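Local coordinates for heat shock protein-related protein (Deinococcus radiodurans, PDB 4FEI) that probably acts as a small heat shock protein chaperone that keeps stress-damaged proteins from aggregating, represented here by its alpha-crystallin domain, at residues W5-D10 / L22-V27. Sequence-based numbering, arbitrary orientation.
Sequences WTPAAD and LDVPGV
The indole of Trp5 meets the turn at 24-27 with Pro7 CD of its own segment above one face, toward the rim, and a water at its edge, in the ring plane. This water accepts from Trp5 NE1 at 3.0 Å and donates to Asp23 O, tying the indole to the backbone opposite. The CZ2 side of the six-membered ring comes up against the turn, CZ2 lying 3.8 Å from Val24 CA and 4.2 Å from Pro25 CD. CG of Trp5 stands anti to the backbone N (chi1 -164°), beside the carbonyl carbon. An alanine here would probably lose the apolar contacts to Val24 and Pro25 and leave the bridging water without its indole donor.

Farther along, Pro7 CB meets Val24 CG1 at 3.9 Å and Leu22 CG at 4.1 Å. Leu22 CD1 continues this apolar row to Ala9 CB, 3.6 Å away, on the sheet face that the two residues share as an antiparallel non-hydrogen-bonded pair. Beside them Asp23 N donates an almost straight bond (171°) to Ala8 O, 3.0 Å away, and Leu22 CA adds a CA-H...O contact to the same oxygen. The carboxylate of Asp23 serves the dimer instead, forming salt bridges to Arg47 and Arg58 of the second subunit.

The contact lies at the open end of the hairpin formed by strands 9-14 and 17-23, where a type II turn from Val24 to Val27 follows the second strand. Phe63 of strand 62-68 packs on Trp5, Pro7 and Leu22, joining this end of the hairpin to the other sheet of the alpha-crystallin beta-sandwich, while Val24 rests on Leu87 of the adjacent strand 86-92.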
loop_
_atom_site.group_PDB
_atom_site.type_symbol
_atom_site.label_atom_id
_atom_site.label_comp_id
_atom_site.label_asym_id
_atom_site.label_seq_id
_atom_site.Cartn_x
_atom_site.Cartn_y
_atom_site.Cartn_z
ATOM N N TRP A 5 10.751 5.916 1.709
ATOM C CA TRP A 5 9.443 5.686 1.114
ATOM C C TRP A 5 9.151 6.660 -0.030
ATOM O O TRP A 5 9.161 7.896 0.161
ATOM C CB TRP A 5 8.357 5.834 2.201
ATOM C CG TRP A 5 7.054 5.274 1.808
ATOM C CD1 TRP A 5 6.794 4.446 0.736
ATOM C CD2 TRP A 5 5.806 5.440 2.506
ATOM N NE1 TRP A 5 5.465 4.091 0.735
ATOM C CE2 TRP A 5 4.839 4.690 1.810
ATOM C CE3 TRP A 5 5.419 6.149 3.659
ATOM C CZ2 TRP A 5 3.507 4.636 2.220
ATOM C CZ3 TRP A 5 4.106 6.103 4.054
ATOM C CH2 TRP A 5 3.156 5.348 3.330
ATOM N N THR A 6 8.896 6.075 -1.208
ATOM C CA THR A 6 8.357 6.775 -2.373
ATOM C C THR A 6 7.091 6.035 -2.838
ATOM O O THR A 6 7.168 5.059 -3.577
ATOM C CB THR A 6 9.422 6.915 -3.497
ATOM O OG1 THR A 6 10.549 7.657 -2.980
ATOM C CG2 THR A 6 8.877 7.681 -4.748
ATOM N N PRO A 7 5.912 6.500 -2.382
ATOM C CA PRO A 7 4.659 5.785 -2.699
ATOM C C PRO A 7 4.312 5.909 -4.169
ATOM O O PRO A 7 4.348 7.022 -4.725
ATOM C CB PRO A 7 3.603 6.472 -1.809
ATOM C CG PRO A 7 4.211 7.742 -1.314
ATOM C CD PRO A 7 5.713 7.637 -1.449
ATOM N N ALA A 8 4.000 4.761 -4.787
ATOM C CA ALA A 8 3.685 4.675 -6.204
ATOM C C ALA A 8 2.389 5.480 -6.586
ATOM O O ALA A 8 1.392 5.472 -5.835
ATOM C CB ALA A 8 3.609 3.211 -6.629
ATOM N N ALA A 9 2.421 6.159 -7.728
ATOM C CA ALA A 9 1.356 7.131 -8.143
ATOM C C ALA A 9 0.802 6.843 -9.562
ATOM O O ALA A 9 1.548 6.581 -10.494
ATOM C CB ALA A 9 1.877 8.550 -8.094
ATOM N N ASP A 10 -0.509 6.904 -9.699
ATOM C CA ASP A 10 -1.184 6.818 -10.983
ATOM C C ASP A 10 -1.953 8.115 -11.236
ATOM O O ASP A 10 -2.481 8.725 -10.316
ATOM C CB ASP A 10 -2.232 5.677 -10.963
ATOM C CG ASP A 10 -1.615 4.292 -11.163
ATOM O OD1 ASP A 10 -0.405 4.213 -11.483
ATOM O OD2 ASP A 10 -2.353 3.305 -10.998
ATOM N N LEU A 22 -2.642 7.271 -5.070
ATOM C CA LEU A 22 -1.324 7.158 -4.420
ATOM C C LEU A 22 -1.353 6.016 -3.396
ATOM O O LEU A 22 -2.166 6.036 -2.492
ATOM C CB LEU A 22 -0.955 8.502 -3.760
ATOM C CG LEU A 22 0.495 8.679 -3.337
ATOM C CD1 LEU A 22 1.398 8.913 -4.563
ATOM C CD2 LEU A 22 0.626 9.851 -2.306
ATOM N N ASP A 23 -0.493 5.021 -3.573
ATOM C CA ASP A 23 -0.477 3.855 -2.680
ATOM C C ASP A 23 0.211 4.243 -1.362
ATOM O O ASP A 23 1.459 4.340 -1.301
ATOM C CB ASP A 23 0.276 2.668 -3.301
ATOM C CG ASP A 23 -0.518 1.962 -4.356
ATOM O OD1 ASP A 23 0.109 1.264 -5.204
ATOM O OD2 ASP A 23 -1.755 2.062 -4.349
ATOM N N VAL A 24 -0.617 4.457 -0.324
ATOM C CA VAL A 24 -0.099 4.839 0.986
ATOM C C VAL A 24 -0.606 3.887 2.127
ATOM O O VAL A 24 -1.312 4.321 3.038
ATOM C CB VAL A 24 -0.403 6.365 1.292
ATOM C CG1 VAL A 24 0.481 7.318 0.423
ATOM C CG2 VAL A 24 -1.877 6.687 1.097
ATOM N N PRO A 25 -0.282 2.585 2.056
ATOM C CA PRO A 25 -0.780 1.707 3.127
ATOM C C PRO A 25 -0.105 1.992 4.469
ATOM O O PRO A 25 1.090 2.264 4.488
ATOM C CB PRO A 25 -0.421 0.284 2.626
ATOM C CG PRO A 25 0.737 0.477 1.780
ATOM C CD PRO A 25 0.554 1.840 1.099
ATOM N N GLY A 26 -0.882 1.964 5.557
ATOM C CA GLY A 26 -0.348 2.104 6.920
ATOM C C GLY A 26 -0.002 3.551 7.322
ATOM O O GLY A 26 0.565 3.774 8.400
ATOM N N VAL A 27 -0.352 4.534 6.479
ATOM C CA VAL A 27 -0.025 5.936 6.750
ATOM C C VAL A 27 -0.758 6.429 8.004
ATOM O O VAL A 27 -1.884 5.977 8.277
ATOM C CB VAL A 27 -0.375 6.808 5.528
ATOM C CG1 VAL A 27 0.146 8.234 5.643
ATOM C CG2 VAL A 27 0.298 6.240 4.437
HETATM O O HOH W 1 3.472 2.771 -1.047
#